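Local coordinates for phenylalanyl-tRNA synthetase beta chain (Pyrococcus horikoshii, PDB 2CXI), which forms, with the alpha subunit, the tetrameric synthetase that charges tRNA(Phe) with phenylalanine at the expense of ATP, and is represented here by its N-terminal part, at residues Glu163-Leu168 and Met174-Ile179; Glu178-His183 and Pro213-Ser218. All blocks are in the same frame, centred on the assembly; numbering follows the deposited sequence.

Contact 1: Glu163-Leu168 and Met174-Ile179; sequences EKFAPL and MTLEEI
The F165 ring carries the CD1 methyl of I179 over one face, 3.4 Å from CE1 of F165, while CD1 of L176 lies in the ring plane at the edge, 3.8 Å from CD1 of F165. The side chains of L176 and I179 each cross that of F165 at about a right angle. P167 adds a second grip on I179, CG of its ring packing against CG1 of I179 at 3.9 Å. The backbones pair as a short antiparallel hairpin: F165 and M174, a selenomethionine, form the hydrogen-bonded pair, with M174 N 3.0 Å from F165 O, and K164 and T175 the non-hydrogen-bonded one. L176 N then bonds E163 O at 2.9 Å. T175 and E178 make a capping box: OG1 of T175, held between N and the carbonyl carbon (chi1 71°), accepts from E178 N at 3.0 Å, and E178 OE1 accepts from T175 N. Were F165 an alanine, the methyls of L176 and I179 would probably lose the ring they pack on, leaving a gap between hairpin and helix. Within the B3/4 domain, the hairpin leads directly into helix 176-182, and F165 and L176 continue onto L201 and M212 of strands 199-204 and 209-212.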
loop_
_atom_site.group_PDB
_atom_site.type_symbol
_atom_site.label_atom_id
_atom_site.label_comp_id
_atom_site.label_asym_id
_atom_site.label_seq_id
_atom_site.Cartn_x
_atom_site.Cartn_y
_atom_site.Cartn_z
ATOM N N GLU A 163 2.083 -15.791 22.605
ATOM C CA GLU A 163 1.847 -14.351 22.329
ATOM C C GLU A 163 1.451 -13.605 23.603
ATOM O O GLU A 163 0.844 -14.176 24.509
ATOM C CB GLU A 163 0.759 -14.123 21.263
ATOM C CG GLU A 163 1.076 -14.572 19.847
ATOM C CD GLU A 163 2.344 -13.963 19.260
ATOM O OE1 GLU A 163 2.640 -12.776 19.531
ATOM O OE2 GLU A 163 3.050 -14.680 18.501
ATOM N N LYS A 164 1.777 -12.310 23.653
ATOM C CA LYS A 164 1.546 -11.507 24.847
ATOM C C LYS A 164 0.758 -10.241 24.545
ATOM O O LYS A 164 0.897 -9.652 23.477
ATOM C CB LYS A 164 2.887 -11.067 25.478
ATOM C CG LYS A 164 3.772 -12.187 25.989
ATOM C CD LYS A 164 4.824 -11.559 26.966
ATOM C CE LYS A 164 6.145 -12.319 26.952
ATOM N NZ LYS A 164 7.272 -11.426 27.419
ATOM N N PHE A 165 -0.028 -9.806 25.532
ATOM C CA PHE A 165 -0.571 -8.442 25.592
ATOM C C PHE A 165 -1.063 -8.219 27.023
ATOM O O PHE A 165 -1.173 -9.176 27.789
ATOM C CB PHE A 165 -1.687 -8.223 24.533
ATOM C CG PHE A 165 -3.050 -8.867 24.877
ATOM C CD1 PHE A 165 -3.286 -10.229 24.636
ATOM C CD2 PHE A 165 -4.112 -8.067 25.339
ATOM C CE1 PHE A 165 -4.549 -10.824 24.915
ATOM C CE2 PHE A 165 -5.364 -8.629 25.656
ATOM C CZ PHE A 165 -5.595 -10.032 25.425
ATOM N N ALA A 166 -1.349 -6.966 27.374
ATOM C CA ALA A 166 -1.831 -6.605 28.704
ATOM C C ALA A 166 -3.345 -6.612 28.645
ATOM O O ALA A 166 -3.934 -5.739 27.970
ATOM C CB ALA A 166 -1.333 -5.193 29.103
ATOM N N PRO A 167 -3.977 -7.575 29.323
ATOM C CA PRO A 167 -5.449 -7.636 29.311
ATOM C C PRO A 167 -6.018 -6.525 30.196
ATOM O O PRO A 167 -5.301 -5.976 31.048
ATOM C CB PRO A 167 -5.759 -9.047 29.841
ATOM C CG PRO A 167 -4.580 -9.343 30.817
ATOM C CD PRO A 167 -3.373 -8.632 30.175
ATOM N N LEU A 168 -7.269 -6.157 29.934
ATOM C CA LEU A 168 -7.990 -5.145 30.680
ATOM C C LEU A 168 -7.852 -5.368 32.192
ATOM O O LEU A 168 -8.148 -6.458 32.701
ATOM C CB LEU A 168 -9.478 -5.178 30.326
ATOM C CG LEU A 168 -10.358 -4.156 31.045
ATOM C CD1 LEU A 168 -10.264 -2.815 30.379
ATOM C CD2 LEU A 168 -11.808 -4.622 31.089
HETATM N N MSE A 174 1.087 -10.280 29.475
HETATM C CA MSE A 174 1.164 -11.675 29.898
HETATM C C MSE A 174 0.928 -12.542 28.678
HETATM O O MSE A 174 0.264 -12.100 27.737
HETATM C CB MSE A 174 0.043 -11.981 30.875
HETATM C CG MSE A 174 0.184 -11.336 32.214
HETATM SE SE MSE A 174 -1.507 -11.704 33.175
HETATM C CE MSE A 174 -0.830 -11.219 35.002
ATOM N N THR A 175 1.419 -13.782 28.689
ATOM C CA THR A 175 1.096 -14.698 27.601
ATOM C C THR A 175 -0.405 -14.998 27.601
ATOM O O THR A 175 -1.104 -14.866 28.629
ATOM C CB THR A 175 1.866 -16.046 27.682
ATOM O OG1 THR A 175 1.360 -16.802 28.775
ATOM C CG2 THR A 175 3.341 -15.854 27.990
ATOM N N LEU A 176 -0.891 -15.415 26.453
ATOM C CA LEU A 176 -2.277 -15.809 26.316
ATOM C C LEU A 176 -2.626 -16.888 27.326
ATOM O O LEU A 176 -3.662 -16.841 27.955
ATOM C CB LEU A 176 -2.539 -16.302 24.887
ATOM C CG LEU A 176 -2.886 -15.282 23.814
ATOM C CD1 LEU A 176 -2.373 -13.843 24.037
ATOM C CD2 LEU A 176 -2.649 -15.813 22.439
ATOM N N GLU A 177 -1.731 -17.856 27.463
ATOM C CA GLU A 177 -1.809 -18.877 28.485
ATOM C C GLU A 177 -2.002 -18.326 29.905
ATOM O O GLU A 177 -2.922 -18.735 30.614
ATOM C CB GLU A 177 -0.548 -19.750 28.397
ATOM C CG GLU A 177 -0.781 -20.997 27.596
ATOM C CD GLU A 177 -1.933 -21.784 28.189
ATOM O OE1 GLU A 177 -2.943 -21.998 27.481
ATOM O OE2 GLU A 177 -1.841 -22.130 29.389
ATOM N N GLU A 178 -1.158 -17.367 30.292
ATOM C CA GLU A 178 -1.230 -16.734 31.606
ATOM C C GLU A 178 -2.533 -15.980 31.800
ATOM O O GLU A 178 -3.062 -15.941 32.911
ATOM C CB GLU A 178 -0.059 -15.776 31.828
ATOM C CG GLU A 178 1.289 -16.476 31.806
ATOM C CD GLU A 178 2.468 -15.535 32.003
ATOM O OE1 GLU A 178 2.514 -14.430 31.397
ATOM O OE2 GLU A 178 3.385 -15.942 32.755
ATOM N N ILE A 179 -3.030 -15.356 30.730
ATOM C CA ILE A 179 -4.311 -14.648 30.822
ATOM C C ILE A 179 -5.449 -15.624 31.125
ATOM O O ILE A 179 -6.269 -15.366 32.011
ATOM C CB ILE A 179 -4.593 -13.812 29.543
ATOM C CG1 ILE A 179 -3.478 -12.750 29.316
ATOM C CG2 ILE A 179 -5.965 -13.132 29.648
ATOM C CD1 ILE A 179 -3.603 -11.979 27.928
#

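Contact 2: Glu178-His183 and Pro213-Ser218; sequences EILEKH and PPIINS
With CG anti to the backbone N (chi1 -160°), the H183 ring swings from the end of helix 176-182 to meet I216, whose CG1 takes the same kind of position (chi1 -167°) and comes from the opposite direction. I215 and I216 form a classic beta bulge opposite M212, so two successive isoleucines are turned toward the helix in this part of the B3/4 domain. I216 lays CG1 over one face of the imidazole, 4.0 Å from the ring centroid and 27° off its normal, a CH-pi contact. On its other branch, CG2 of I216 meets, at 3.9 Å, CG2 of I179, a residue about one turn earlier than H183. L180 crosses I215 at about a right angle and sets CD2 against both CG1 and CG2 of that residue, each 4.0 Å away. Between the two segments the contact is thus wholly apolar apart from the imidazole, and it is buried. The rotation of that ring is fixed by polar partners elsewhere: ND1 caps the next helix, 184-189, by accepting from K185 N, and NE2 bonds to L168 O, so both ring nitrogens are satisfied while I216 occupies a face. The nearest approach of the whole contact is at the imidazole, where CD1 of I216 stands 3.5 Å from CE1 of H183.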
loop_
_atom_site.group_PDB
_atom_site.type_symbol
_atom_site.label_atom_id
_atom_site.label_comp_id
_atom_site.label_asym_id
_atom_site.label_seq_id
_atom_site.Cartn_x
_atom_site.Cartn_y
_atom_site.Cartn_z
ATOM N N GLU A 178 -1.158 -17.367 30.292
ATOM C CA GLU A 178 -1.230 -16.734 31.606
ATOM C C GLU A 178 -2.533 -15.980 31.800
ATOM O O GLU A 178 -3.062 -15.941 32.911
ATOM C CB GLU A 178 -0.059 -15.776 31.828
ATOM C CG GLU A 178 1.289 -16.476 31.806
ATOM C CD GLU A 178 2.468 -15.535 32.003
ATOM O OE1 GLU A 178 2.514 -14.430 31.397
ATOM O OE2 GLU A 178 3.385 -15.942 32.755
ATOM N N ILE A 179 -3.030 -15.356 30.730
ATOM C CA ILE A 179 -4.311 -14.648 30.822
ATOM C C ILE A 179 -5.449 -15.624 31.125
ATOM O O ILE A 179 -6.269 -15.366 32.011
ATOM C CB ILE A 179 -4.593 -13.812 29.543
ATOM C CG1 ILE A 179 -3.478 -12.750 29.316
ATOM C CG2 ILE A 179 -5.965 -13.132 29.648
ATOM C CD1 ILE A 179 -3.603 -11.979 27.928
ATOM N N LEU A 180 -5.506 -16.747 30.397
ATOM C CA LEU A 180 -6.539 -17.781 30.665
ATOM C C LEU A 180 -6.485 -18.270 32.108
ATOM O O LEU A 180 -7.517 -18.479 32.743
ATOM C CB LEU A 180 -6.413 -18.955 29.706
ATOM C CG LEU A 180 -6.712 -18.664 28.230
ATOM C CD1 LEU A 180 -7.015 -19.942 27.525
ATOM C CD2 LEU A 180 -7.912 -17.710 28.095
ATOM N N GLU A 181 -5.269 -18.397 32.630
ATOM C CA GLU A 181 -5.038 -18.863 34.002
ATOM C C GLU A 181 -5.365 -17.814 35.068
ATOM O O GLU A 181 -6.084 -18.094 36.013
ATOM C CB GLU A 181 -3.576 -19.323 34.103
ATOM C CG GLU A 181 -3.206 -20.069 35.365
ATOM C CD GLU A 181 -1.705 -19.996 35.661
ATOM O OE1 GLU A 181 -0.898 -19.715 34.726
ATOM O OE2 GLU A 181 -1.328 -20.206 36.845
ATOM N N LYS A 182 -4.861 -16.596 34.899
ATOM C CA LYS A 182 -4.908 -15.552 35.934
ATOM C C LYS A 182 -6.066 -14.555 35.866
ATOM O O LYS A 182 -6.520 -14.067 36.899
ATOM C CB LYS A 182 -3.607 -14.729 35.896
ATOM C CG LYS A 182 -2.372 -15.538 36.233
ATOM C CD LYS A 182 -2.369 -15.884 37.730
ATOM C CE LYS A 182 -2.041 -17.346 37.949
ATOM N NZ LYS A 182 -0.667 -17.653 37.432
ATOM N N HIS A 183 -6.488 -14.179 34.663
ATOM C CA HIS A 183 -7.545 -13.179 34.529
ATOM C C HIS A 183 -8.893 -13.780 34.921
ATOM O O HIS A 183 -9.206 -14.914 34.562
ATOM C CB HIS A 183 -7.620 -12.645 33.085
ATOM C CG HIS A 183 -8.308 -11.331 32.990
ATOM N ND1 HIS A 183 -9.672 -11.200 33.110
ATOM C CD2 HIS A 183 -7.818 -10.079 32.844
ATOM C CE1 HIS A 183 -9.996 -9.921 33.034
ATOM N NE2 HIS A 183 -8.892 -9.219 32.869
ATOM N N PRO A 213 -10.787 -12.703 21.557
ATOM C CA PRO A 213 -12.158 -13.262 21.622
ATOM C C PRO A 213 -12.150 -14.746 22.055
ATOM O O PRO A 213 -11.222 -15.494 21.688
ATOM C CB PRO A 213 -12.673 -13.111 20.193
ATOM C CG PRO A 213 -11.864 -11.950 19.615
ATOM C CD PRO A 213 -10.463 -12.186 20.219
ATOM N N PRO A 214 -13.134 -15.193 22.830
ATOM C CA PRO A 214 -14.203 -14.378 23.411
ATOM C C PRO A 214 -13.946 -14.079 24.885
ATOM O O PRO A 214 -14.889 -14.095 25.702
ATOM C CB PRO A 214 -15.408 -15.339 23.317
ATOM C CG PRO A 214 -14.783 -16.715 23.622
ATOM C CD PRO A 214 -13.337 -16.631 23.104
ATOM N N ILE A 215 -12.688 -13.801 25.222
ATOM C CA ILE A 215 -12.202 -13.777 26.610
ATOM C C ILE A 215 -12.134 -12.368 27.217
ATOM O O ILE A 215 -12.842 -12.077 28.173
ATOM C CB ILE A 215 -10.815 -14.482 26.695
ATOM C CG1 ILE A 215 -10.884 -15.927 26.126
ATOM C CG2 ILE A 215 -10.257 -14.452 28.174
ATOM C CD1 ILE A 215 -11.937 -16.888 26.836
ATOM N N ILE A 216 -11.329 -11.478 26.637
ATOM C CA ILE A 216 -11.097 -10.156 27.234
ATOM C C ILE A 216 -10.479 -9.217 26.201
ATOM O O ILE A 216 -9.716 -9.657 25.330
ATOM C CB ILE A 216 -10.126 -10.291 28.473
ATOM C CG1 ILE A 216 -10.100 -9.014 29.341
ATOM C CG2 ILE A 216 -8.721 -10.816 28.058
ATOM C CD1 ILE A 216 -11.434 -8.785 30.052
ATOM N N ASN A 217 -10.793 -7.934 26.347
ATOM C CA ASN A 217 -10.163 -6.870 25.599
ATOM C C ASN A 217 -8.827 -6.425 26.222
ATOM O O ASN A 217 -8.497 -6.775 27.382
ATOM C CB ASN A 217 -11.139 -5.666 25.402
ATOM C CG ASN A 217 -11.728 -5.136 26.714
ATOM O OD1 ASN A 217 -11.921 -5.885 27.693
ATOM N ND2 ASN A 217 -12.071 -3.851 26.724
ATOM N N SER A 218 -8.066 -5.636 25.477
ATOM C CA SER A 218 -6.810 -5.160 26.009
ATOM C C SER A 218 -6.973 -3.927 26.920
ATOM O O SER A 218 -7.957 -3.154 26.828
ATOM C CB SER A 218 -5.854 -4.852 24.881
ATOM O OG SER A 218 -6.251 -3.649 24.297
#

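In the fold
Helix 176-182 serves both contacts, with I179 common to the two: its CD1 and CG1 belong to contact 1, its CG2 to both. Contact 1 is mixed, joining the hairpin 164-165/174-175 to the helix start through backbone bonds and the packing of F165, P167, L176 and I179, while the capping box closes the helix start within one segment; K164 is exposed and F165 buried. Contact 2 is more buried and side-chain only, setting the later turns of helix 176-182 against the bulge at I215 and I216. Besides the imidazole bond, a probable hydrogen bond links L168 N to N217 O at 2.9 Å. Helix, hairpin and strand 216-217 thereby close on one another, away from the predicted magnesium site.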